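Local structure of GTP-binding nuclear protein GSP1 (Encephalitozoon cuniculi, 4DJT) at residues I14-D19 against F63-T68; F53-G58 against T174-L179; I83-A88 against K108-V113; I120-N125 against K147-F152. The protein binds GTP and GDP as a Ran-family small GTPase and is thought to drive protein import into the nucleus and RNA export from it. All coordinates share one frame; numbering follows the deposited sequence.

Contact 1: I14-D19 against F63-T68; sequences ICLIGD and FNVWDT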
# COMPACT_ATOMS: atom_id res chain seq x y z
N ILE A 14 5.20 -2.06 -5.85
CA ILE A 14 4.83 -1.96 -4.43
C ILE A 14 3.57 -2.80 -4.23
O ILE A 14 2.61 -2.66 -4.99
CB ILE A 14 4.51 -0.50 -4.01
CG1 ILE A 14 5.71 0.45 -4.25
CG2 ILE A 14 3.98 -0.46 -2.57
CD1 ILE A 14 6.92 0.13 -3.42
N CYS A 15 3.55 -3.62 -3.18
CA CYS A 15 2.34 -4.38 -2.82
C CYS A 15 1.55 -3.71 -1.73
O CYS A 15 2.11 -3.36 -0.68
CB CYS A 15 2.70 -5.79 -2.34
SG CYS A 15 3.42 -6.82 -3.65
N LEU A 16 0.25 -3.56 -1.95
CA LEU A 16 -0.67 -3.21 -0.84
C LEU A 16 -1.11 -4.47 -0.15
O LEU A 16 -1.63 -5.39 -0.77
CB LEU A 16 -1.91 -2.46 -1.34
CG LEU A 16 -1.65 -1.28 -2.21
CD1 LEU A 16 -3.00 -0.61 -2.61
CD2 LEU A 16 -0.71 -0.29 -1.53
N ILE A 17 -0.96 -4.48 1.15
CA ILE A 17 -1.35 -5.63 1.95
C ILE A 17 -2.09 -5.19 3.20
O ILE A 17 -2.05 -4.02 3.58
CB ILE A 17 -0.13 -6.47 2.32
CG1 ILE A 17 1.02 -5.62 2.83
CG2 ILE A 17 0.32 -7.23 1.09
CD1 ILE A 17 2.20 -6.45 3.36
N GLY A 18 -2.78 -6.15 3.80
CA GLY A 18 -3.64 -5.89 4.93
C GLY A 18 -4.98 -6.58 4.75
O GLY A 18 -5.36 -6.95 3.63
N ASP A 19 -5.69 -6.74 5.85
CA ASP A 19 -6.94 -7.50 5.83
C ASP A 19 -7.98 -6.90 4.89
O ASP A 19 -7.97 -5.72 4.61
CB ASP A 19 -7.55 -7.58 7.21
CG ASP A 19 -6.86 -8.62 8.10
OD1 ASP A 19 -5.87 -9.30 7.69
OD2 ASP A 19 -7.37 -8.77 9.21
N PHE A 63 5.75 4.28 -9.34
CA PHE A 63 5.39 3.14 -8.52
C PHE A 63 4.30 2.33 -9.25
O PHE A 63 3.25 2.87 -9.63
CB PHE A 63 4.87 3.62 -7.16
CG PHE A 63 5.90 4.39 -6.37
CD1 PHE A 63 6.86 3.73 -5.63
CD2 PHE A 63 5.87 5.77 -6.34
CE1 PHE A 63 7.80 4.43 -4.85
CE2 PHE A 63 6.79 6.49 -5.58
CZ PHE A 63 7.76 5.82 -4.84
N ASN A 64 4.53 1.04 -9.40
CA ASN A 64 3.52 0.15 -9.92
C ASN A 64 2.92 -0.54 -8.74
O ASN A 64 3.53 -1.47 -8.16
CB ASN A 64 4.16 -0.85 -10.90
CG ASN A 64 4.44 -0.22 -12.25
OD1 ASN A 64 3.61 0.52 -12.81
ND2 ASN A 64 5.63 -0.52 -12.80
N VAL A 65 1.77 -0.01 -8.28
CA VAL A 65 1.21 -0.39 -7.02
C VAL A 65 0.14 -1.47 -7.24
O VAL A 65 -0.83 -1.25 -7.94
CB VAL A 65 0.60 0.84 -6.26
CG1 VAL A 65 0.19 0.42 -4.85
CG2 VAL A 65 1.59 1.98 -6.24
N TRP A 66 0.38 -2.68 -6.72
CA TRP A 66 -0.55 -3.80 -6.88
C TRP A 66 -1.57 -3.83 -5.81
O TRP A 66 -1.24 -3.67 -4.63
CB TRP A 66 0.20 -5.12 -6.87
CG TRP A 66 0.94 -5.36 -8.14
CD1 TRP A 66 1.55 -4.41 -8.96
CD2 TRP A 66 1.19 -6.63 -8.80
NE1 TRP A 66 2.10 -5.01 -10.05
CE2 TRP A 66 1.94 -6.34 -10.00
CE3 TRP A 66 0.88 -7.96 -8.50
CZ2 TRP A 66 2.35 -7.34 -10.87
CZ3 TRP A 66 1.29 -8.95 -9.37
CH2 TRP A 66 2.02 -8.65 -10.53
N ASP A 67 -2.81 -4.03 -6.20
CA ASP A 67 -3.94 -4.15 -5.25
C ASP A 67 -4.62 -5.45 -5.57
O ASP A 67 -4.66 -5.84 -6.74
CB ASP A 67 -4.94 -3.01 -5.46
CG ASP A 67 -6.08 -3.01 -4.45
OD1 ASP A 67 -5.85 -3.47 -3.33
OD2 ASP A 67 -7.19 -2.45 -4.77
N THR A 68 -5.22 -6.08 -4.57
CA THR A 68 -5.95 -7.30 -4.80
C THR A 68 -7.36 -7.00 -5.35
O THR A 68 -7.79 -5.87 -5.39
CB THR A 68 -6.17 -8.11 -3.52
OG1 THR A 68 -7.21 -7.48 -2.73
CG2 THR A 68 -4.90 -8.27 -2.74
O HOH W 1 -4.33 -5.13 -1.83
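Leu16 and Val65 meet with CG of Leu16 anti to the carbonyl carbon (chi1 -51°) and CG1 of Val65 anti to the backbone N (chi1 -173°), which sets Leu16 CG 3.6 Å from Val65 CG1. The two side chains pass at a slant, and Leu16 CD2 also touches that methyl, 3.5 Å from Val65 CG1. At the N-terminal end of the two segments Ile14 and Phe63 lie side by side and point the same way, Ile14 CG1 being 3.7 Å from Phe63 CD1. The backbones form a parallel ladder in which Ile14 N donates to Asn64 O at 2.9 Å, Trp66 N to Ile14 O at 2.8 Å, and Leu16 N to Trp66 O at 3.1 Å. Ile14 O also takes a CA-H...O contact from Val65 CA at 3.4 Å. Beyond Leu16 the strands part, and a water lies between Leu16 O and Thr68 N, accepting from the amide and placed to donate to the carbonyl. Helix 24-28 covers the Leu16 and Val65 face through Ile28, while Trp66, on the face of Cys15, has Lys13 as a cation-pi partner. Asp67 OD2 accepts from Tyr194 OH and Thr25 OG1, close to the magnesium ion. Here the first strand of the Ras-like fold runs into Gly18 and Asp19, at the start of the P-loop, and its neighbour carries Asp67 to the nucleotide site.

Contact 2: F53-G58 against T174-L179; sequences FLDDQG and TGRPDL
Arg176 reaches Asp56 tip to tip, its guanidinium gripping the carboxylate end-on with NH1 and NH2. Arg176 NH2 lies 2.8 Å from Asp56 OD2 and uses that oxygen's syn lone pair, while Arg176 NH1 meets Asp56 OD1 at 3.0 Å from above the carboxylate plane. The two planes stand 44° apart, which makes the pair twisted and not flat. Chi1 of Asp56 (60°) puts CG between the backbone N and the carbonyl carbon; Arg176 is bent at chi3 (59°), which places NE. Gln57, extended beyond CG, lays its amide over one guanidinium face, the planes nearly parallel and Gln57 NE2 3.2 Å from Arg176 NH2. Both are donors, so this is a stack without a hydrogen bond. Leu179 CA lies over the opposite face. Asp55 OD2 stands at the guanidinium edge in a long salt bridge to Arg176 NH1, but its hydrogen bond goes to Asn59 ND2; Asp55 OD1 accepts from Gln57 N, an Asx turn. Asp178 adds another long ionic contact. One arginine thus ties the turn after strand 46-54 to the turn after helix 164-174, and the cluster of three carboxylates around it would be expected to favour its positive charge.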
# COMPACT_ATOMS: atom_id res chain seq x y z
N PHE A 53 5.51 10.33 -9.89
CA PHE A 53 5.83 11.60 -9.28
C PHE A 53 7.11 12.13 -9.94
O PHE A 53 7.99 11.36 -10.32
CB PHE A 53 6.13 11.41 -7.78
CG PHE A 53 4.99 10.85 -6.99
CD1 PHE A 53 4.83 9.49 -6.86
CD2 PHE A 53 4.08 11.68 -6.39
CE1 PHE A 53 3.78 8.96 -6.14
CE2 PHE A 53 3.03 11.15 -5.63
CZ PHE A 53 2.90 9.79 -5.50
N LEU A 54 7.20 13.43 -10.03
CA LEU A 54 8.47 14.09 -10.40
C LEU A 54 9.11 14.59 -9.12
O LEU A 54 8.44 15.19 -8.26
CB LEU A 54 8.15 15.24 -11.35
CG LEU A 54 9.24 16.01 -12.08
CD1 LEU A 54 10.16 15.09 -12.87
CD2 LEU A 54 8.55 16.99 -13.02
N ASP A 55 10.40 14.31 -8.95
CA ASP A 55 11.09 14.83 -7.79
C ASP A 55 11.82 16.16 -8.05
O ASP A 55 11.75 16.74 -9.15
CB ASP A 55 11.99 13.75 -7.16
CG ASP A 55 13.31 13.56 -7.88
OD1 ASP A 55 13.72 14.48 -8.63
OD2 ASP A 55 13.96 12.50 -7.66
N ASP A 56 12.42 16.67 -6.98
CA ASP A 56 13.01 18.02 -6.94
C ASP A 56 14.28 18.14 -7.78
O ASP A 56 14.84 19.24 -7.95
CB ASP A 56 13.34 18.40 -5.49
CG ASP A 56 14.32 17.44 -4.84
OD1 ASP A 56 13.92 16.31 -4.50
OD2 ASP A 56 15.49 17.83 -4.61
N GLN A 57 14.78 16.99 -8.23
CA GLN A 57 15.95 16.92 -9.10
C GLN A 57 15.58 16.47 -10.51
O GLN A 57 16.45 16.12 -11.32
CB GLN A 57 16.97 15.95 -8.50
CG GLN A 57 17.75 16.59 -7.37
CD GLN A 57 18.80 15.68 -6.79
OE1 GLN A 57 19.06 14.58 -7.30
NE2 GLN A 57 19.41 16.13 -5.70
N GLY A 58 14.27 16.48 -10.80
CA GLY A 58 13.77 16.16 -12.13
C GLY A 58 13.74 14.68 -12.48
O GLY A 58 13.61 14.33 -13.64
N THR A 174 15.99 5.77 -3.45
CA THR A 174 17.01 6.69 -4.02
C THR A 174 18.18 6.93 -3.07
O THR A 174 19.26 7.36 -3.50
CB THR A 174 16.44 8.07 -4.42
OG1 THR A 174 15.97 8.77 -3.25
CG2 THR A 174 15.34 7.96 -5.47
N GLY A 175 17.96 6.70 -1.77
CA GLY A 175 18.94 7.03 -0.77
C GLY A 175 19.03 8.51 -0.40
O GLY A 175 19.93 8.90 0.33
N ARG A 176 18.10 9.33 -0.91
CA ARG A 176 18.12 10.77 -0.73
C ARG A 176 17.08 11.15 0.31
O ARG A 176 15.89 11.19 0.01
CB ARG A 176 17.77 11.52 -2.03
CG ARG A 176 18.77 11.46 -3.18
CD ARG A 176 18.24 12.31 -4.36
NE ARG A 176 18.05 13.69 -3.91
CZ ARG A 176 16.99 14.48 -4.16
NH1 ARG A 176 15.96 14.11 -4.94
NH2 ARG A 176 16.98 15.69 -3.61
N PRO A 177 17.51 11.44 1.54
CA PRO A 177 16.51 11.71 2.60
C PRO A 177 15.77 13.02 2.38
O PRO A 177 14.69 13.22 2.96
CB PRO A 177 17.37 11.78 3.88
CG PRO A 177 18.78 11.95 3.42
CD PRO A 177 18.88 11.31 2.08
N ASP A 178 16.35 13.89 1.56
CA ASP A 178 15.75 15.22 1.28
C ASP A 178 14.97 15.28 -0.02
O ASP A 178 14.50 16.34 -0.42
CB ASP A 178 16.80 16.32 1.34
CG ASP A 178 18.02 16.06 0.44
OD1 ASP A 178 18.21 14.96 -0.11
OD2 ASP A 178 18.82 17.00 0.33
N LEU A 179 14.76 14.12 -0.65
CA LEU A 179 13.98 14.07 -1.86
C LEU A 179 12.59 14.55 -1.53
O LEU A 179 12.02 14.14 -0.53
CB LEU A 179 13.94 12.64 -2.42
CG LEU A 179 13.14 12.31 -3.68
CD1 LEU A 179 13.66 11.01 -4.29
CD2 LEU A 179 11.62 12.21 -3.36

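Contact 3: I83-A88 against K108-V113; sequences IGASGA and KEFQAV
The hydrophobic packing of helix 103-114 against the central sheet of the Ras-like fold is seen here where Phe110 meets Ala88, at the beginning of strand 87-93; the same run of chain leaves the end of the predicted switch II region. Phe110 is the residue that reaches in from the helix. Its CB bond points toward the strand, and chi1 (176°) places CG, the root of the ring, anti to the backbone N. Ala88 CB sits over the centre of one ring face, 3.7 Å from the centroid and only 13° off the ring normal, a clear CH-pi contact. Ala85 CB comes instead to the ring edge, near its plane, with Phe110 CE1 at 3.9 Å. The backbone also comes close between these two methyls, Gly87 C lying 3.6 Å from Phe110 CZ. One turn further along the helix, Val113 CG1 touches Ile83 CG1 at 3.8 Å, their side chains crossing at about a right angle. Ile17 of strand 11-17, Ile120 of strand 120-125 and Ala118 also touch Phe110. Tyr82 and Asp79 of helix 79-82 touch Val113, near the more exposed Ile83. The polar partners of the strand backbone are the neighbouring strands: Gly87 pairs with Cys15, and Ala88 with Pro119 and Val121. The closest contacts between helix and segment are all carbon to carbon: around Phe110 the fit rests on one ring, two methyls and the Gly87 backbone, with Ile83 and Val113 adding an aliphatic pair, and dispersion and exclusion of water would supply most of the attraction.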
# COMPACT_ATOMS: atom_id res chain seq x y z
N ILE A 83 6.05 -11.42 -5.62
CA ILE A 83 7.34 -11.55 -6.33
C ILE A 83 7.71 -10.28 -7.09
O ILE A 83 6.90 -9.70 -7.79
CB ILE A 83 7.33 -12.73 -7.31
CG1 ILE A 83 7.37 -14.05 -6.54
CG2 ILE A 83 8.55 -12.66 -8.25
CD1 ILE A 83 7.27 -15.30 -7.42
N GLY A 84 8.95 -9.85 -6.94
CA GLY A 84 9.43 -8.69 -7.66
C GLY A 84 9.16 -7.36 -6.96
O GLY A 84 9.60 -6.31 -7.45
N ALA A 85 8.43 -7.38 -5.83
CA ALA A 85 8.14 -6.15 -5.07
C ALA A 85 9.40 -5.57 -4.48
O ALA A 85 10.24 -6.32 -3.94
CB ALA A 85 7.12 -6.39 -3.95
N SER A 86 9.50 -4.25 -4.54
CA SER A 86 10.55 -3.50 -3.87
C SER A 86 10.11 -3.05 -2.49
O SER A 86 10.96 -2.64 -1.70
CB SER A 86 10.95 -2.27 -4.69
OG SER A 86 11.70 -2.63 -5.82
N GLY A 87 8.80 -3.06 -2.21
CA GLY A 87 8.27 -2.56 -0.95
C GLY A 87 6.83 -2.92 -0.80
O GLY A 87 6.23 -3.46 -1.73
N ALA A 88 6.27 -2.61 0.38
CA ALA A 88 4.87 -2.87 0.68
C ALA A 88 4.33 -1.71 1.50
O ALA A 88 5.07 -1.05 2.28
CB ALA A 88 4.69 -4.19 1.43
N LYS A 108 4.98 -11.26 7.77
CA LYS A 108 5.71 -12.54 7.58
C LYS A 108 5.44 -13.10 6.18
O LYS A 108 6.33 -13.61 5.54
CB LYS A 108 5.35 -13.59 8.64
N GLU A 109 4.21 -12.97 5.71
CA GLU A 109 3.83 -13.47 4.41
C GLU A 109 4.61 -12.73 3.29
O GLU A 109 5.13 -13.36 2.36
CB GLU A 109 2.31 -13.32 4.24
CG GLU A 109 1.71 -14.06 3.08
CD GLU A 109 0.20 -13.94 3.04
OE1 GLU A 109 -0.45 -14.27 4.07
OE2 GLU A 109 -0.33 -13.51 2.00
N PHE A 110 4.72 -11.40 3.43
CA PHE A 110 5.43 -10.58 2.47
C PHE A 110 6.93 -10.90 2.48
O PHE A 110 7.51 -11.19 1.42
CB PHE A 110 5.17 -9.07 2.75
CG PHE A 110 5.93 -8.13 1.86
CD1 PHE A 110 5.51 -7.88 0.56
CD2 PHE A 110 7.07 -7.49 2.32
CE1 PHE A 110 6.22 -7.02 -0.26
CE2 PHE A 110 7.78 -6.62 1.51
CZ PHE A 110 7.35 -6.38 0.23
N GLN A 111 7.52 -10.88 3.68
CA GLN A 111 8.92 -11.17 3.86
C GLN A 111 9.28 -12.61 3.51
O GLN A 111 10.41 -12.86 3.11
CB GLN A 111 9.35 -10.83 5.29
CG GLN A 111 9.12 -9.38 5.62
CD GLN A 111 9.78 -8.97 6.89
OE1 GLN A 111 9.72 -9.70 7.89
NE2 GLN A 111 10.45 -7.83 6.86
N ALA A 112 8.34 -13.52 3.62
CA ALA A 112 8.61 -14.92 3.24
C ALA A 112 8.90 -15.06 1.72
O ALA A 112 9.61 -15.97 1.30
CB ALA A 112 7.45 -15.82 3.63
N VAL A 113 8.33 -14.15 0.92
CA VAL A 113 8.62 -14.09 -0.51
C VAL A 113 9.73 -13.08 -0.93
O VAL A 113 10.54 -13.41 -1.79
CB VAL A 113 7.30 -13.82 -1.31
CG1 VAL A 113 7.59 -13.71 -2.80
CG2 VAL A 113 6.29 -14.91 -1.06

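Contact 4: I120-N125 against K147-F152; sequences IVVCAN and KNYEYF. With GDP (guanosine-5'-diphosphate), chain C.
Val122 N donates to Glu150 O at 2.8 Å in a bond that is almost straight, 174° at the hydrogen. From the same residue Val122 O accepts from Phe152 N at 2.9 Å and also receives Tyr151 CA at 3.2 Å, a CA-H...O contact beside the true bond. The ladder goes on with Ala124 N to Phe152 O, more bent at 146°. At the other end a water spans the strands, donating to Ile120 O and accepting from Glu150 N. These parallel strands, 120-125 and 150-154, form one margin of the Ras-like sheet, with 150-154 its outermost strand there. The first of them delivers Asn125 to the guanine pocket: Asn125 OD1 is 3.2 Å from GDP O6 and Asn125 ND2 is 3.3 Å from GDP N7. The amide is held in turn by Ala156 N, which donates to OD1, and by Val22 O, which accepts from ND2. Side chains fill both faces of the pair. On one, Val122 CG2 packs on Tyr149 CB and Val122 CG1 slants past the Tyr151 ring, whose OH end reaches Ala124 CB. Tyr149 also sets its ring edge toward Ile120 O. On the other, Phe152 has CG beside its own backbone N (chi1 -57°). Val121 CG1 meets the edge of the Phe152 ring in the plane, 3.5 Å from Phe152 CD2.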
# COMPACT_ATOMS: atom_id res chain seq x y z
N ILE A 120 8.75 -1.84 4.47
CA ILE A 120 7.33 -1.96 4.71
C ILE A 120 6.86 -0.70 5.44
O ILE A 120 7.42 -0.35 6.46
CB ILE A 120 7.00 -3.20 5.56
CG1 ILE A 120 7.55 -4.49 4.93
CG2 ILE A 120 5.51 -3.32 5.77
CD1 ILE A 120 7.20 -5.74 5.73
N VAL A 121 5.87 0.00 4.89
CA VAL A 121 5.33 1.21 5.51
C VAL A 121 4.01 0.80 6.08
O VAL A 121 3.23 0.12 5.40
CB VAL A 121 5.15 2.33 4.48
CG1 VAL A 121 4.33 3.46 5.04
CG2 VAL A 121 6.52 2.83 3.98
N VAL A 122 3.77 1.18 7.33
CA VAL A 122 2.52 0.82 8.00
C VAL A 122 1.62 2.03 8.04
O VAL A 122 2.04 3.09 8.45
CB VAL A 122 2.75 0.27 9.43
CG1 VAL A 122 1.42 0.05 10.15
CG2 VAL A 122 3.53 -1.04 9.36
N CYS A 123 0.37 1.84 7.58
CA CYS A 123 -0.65 2.89 7.60
C CYS A 123 -1.85 2.53 8.46
O CYS A 123 -2.52 1.54 8.22
CB CYS A 123 -1.18 3.18 6.18
SG CYS A 123 0.10 3.84 5.08
N ALA A 124 -2.08 3.37 9.46
CA ALA A 124 -3.28 3.38 10.24
C ALA A 124 -4.36 4.10 9.44
O ALA A 124 -4.36 5.34 9.37
CB ALA A 124 -3.01 4.12 11.56
N ASN A 125 -5.31 3.35 8.89
CA ASN A 125 -6.33 3.94 8.05
C ASN A 125 -7.68 4.15 8.77
O ASN A 125 -7.95 3.50 9.79
CB ASN A 125 -6.53 3.10 6.78
CG ASN A 125 -7.43 3.77 5.76
OD1 ASN A 125 -7.31 4.97 5.52
ND2 ASN A 125 -8.30 2.96 5.07
N LYS A 147 9.07 -4.27 16.62
CA LYS A 147 9.88 -3.89 15.45
C LYS A 147 9.37 -2.57 14.87
O LYS A 147 8.16 -2.35 14.79
CB LYS A 147 9.86 -4.97 14.33
N ASN A 148 10.30 -1.71 14.49
CA ASN A 148 9.92 -0.42 13.94
C ASN A 148 9.68 -0.51 12.43
O ASN A 148 10.48 -1.12 11.67
CB ASN A 148 11.01 0.62 14.18
CG ASN A 148 10.60 2.00 13.69
OD1 ASN A 148 9.84 2.70 14.34
ND2 ASN A 148 11.07 2.37 12.53
N TYR A 149 8.59 0.11 12.02
CA TYR A 149 8.23 0.35 10.61
C TYR A 149 7.80 1.78 10.54
O TYR A 149 7.21 2.30 11.50
CB TYR A 149 7.09 -0.58 10.16
CG TYR A 149 7.47 -2.05 10.27
CD1 TYR A 149 8.17 -2.68 9.26
CD2 TYR A 149 7.17 -2.79 11.43
CE1 TYR A 149 8.54 -4.02 9.37
CE2 TYR A 149 7.54 -4.13 11.55
CZ TYR A 149 8.23 -4.74 10.54
OH TYR A 149 8.61 -6.05 10.65
N GLU A 150 8.15 2.46 9.45
CA GLU A 150 7.71 3.81 9.25
C GLU A 150 6.20 3.78 9.22
O GLU A 150 5.61 2.87 8.66
CB GLU A 150 8.27 4.39 7.95
CG GLU A 150 8.21 5.91 7.90
CD GLU A 150 9.33 6.60 8.67
OE1 GLU A 150 10.21 5.90 9.19
OE2 GLU A 150 9.36 7.87 8.71
N TYR A 151 5.57 4.75 9.89
CA TYR A 151 4.16 4.65 10.28
C TYR A 151 3.47 5.95 9.97
O TYR A 151 3.93 7.01 10.38
CB TYR A 151 4.08 4.35 11.79
CG TYR A 151 2.69 4.15 12.39
CD1 TYR A 151 2.13 2.87 12.47
CD2 TYR A 151 1.96 5.22 12.89
CE1 TYR A 151 0.87 2.67 13.05
CE2 TYR A 151 0.70 5.01 13.48
CZ TYR A 151 0.18 3.75 13.55
OH TYR A 151 -1.05 3.54 14.11
N PHE A 152 2.34 5.85 9.28
CA PHE A 152 1.53 7.03 9.00
C PHE A 152 0.08 6.82 9.36
O PHE A 152 -0.46 5.74 9.17
CB PHE A 152 1.60 7.40 7.51
CG PHE A 152 3.00 7.65 7.02
CD1 PHE A 152 3.66 8.81 7.37
CD2 PHE A 152 3.68 6.69 6.31
CE1 PHE A 152 4.97 9.04 6.97
CE2 PHE A 152 4.98 6.92 5.88
CZ PHE A 152 5.62 8.09 6.21
PB GDP C . -9.97 -3.27 1.13
O1B GDP C . -9.57 -3.00 -0.33
O2B GDP C . -8.82 -3.19 2.12
O3B GDP C . -10.88 -4.49 1.27
O3A GDP C . -10.97 -2.09 1.61
PA GDP C . -11.89 -1.13 0.73
O1A GDP C . -11.10 -0.01 0.08
O2A GDP C . -12.76 -1.99 -0.12
O5' GDP C . -12.79 -0.39 1.80
C5' GDP C . -13.55 -1.19 2.73
C4' GDP C . -14.63 -0.30 3.32
O4' GDP C . -14.03 0.67 4.15
C3' GDP C . -15.39 0.47 2.28
O3' GDP C . -16.72 0.60 2.71
C2' GDP C . -14.77 1.83 2.25
O2' GDP C . -15.67 2.89 1.88
C1' GDP C . -14.32 1.96 3.69
N9 GDP C . -13.13 2.78 3.79
C8 GDP C . -11.93 2.63 3.19
N7 GDP C . -11.10 3.64 3.55
C5 GDP C . -11.74 4.39 4.44
C6 GDP C . -11.44 5.60 5.23
O6 GDP C . -10.31 6.17 5.18
N1 GDP C . -12.42 6.07 6.03
C2 GDP C . -13.64 5.47 6.11
N2 GDP C . -14.58 5.98 6.92
N3 GDP C . -13.98 4.37 5.41
C4 GDP C . -13.07 3.82 4.59
O HOH W 2 9.60 0.81 7.48

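How the contacts relate
All four contacts reach the same sheet; contact 2 does so only through the end of strand 46-54 and lies mostly at the surface, its centre over 20 Å from each of the others. Contacts 1 and 4 are both parallel strand pairs, one deep in the sheet and the other at its margin, and each leads to the nucleotide: contact 1 toward the phosphate and magnesium end, contact 4 to the guanine. Contact 3 sits between them, because strand 87-93 bonds to 11-17 on one side and to 120-125 on the other; its Phe110 also packs on Ile120. Contact 2 replaces backbone ladders and apolar packing with charged side chains, yet Phe53 touches Phe63 of contact 1.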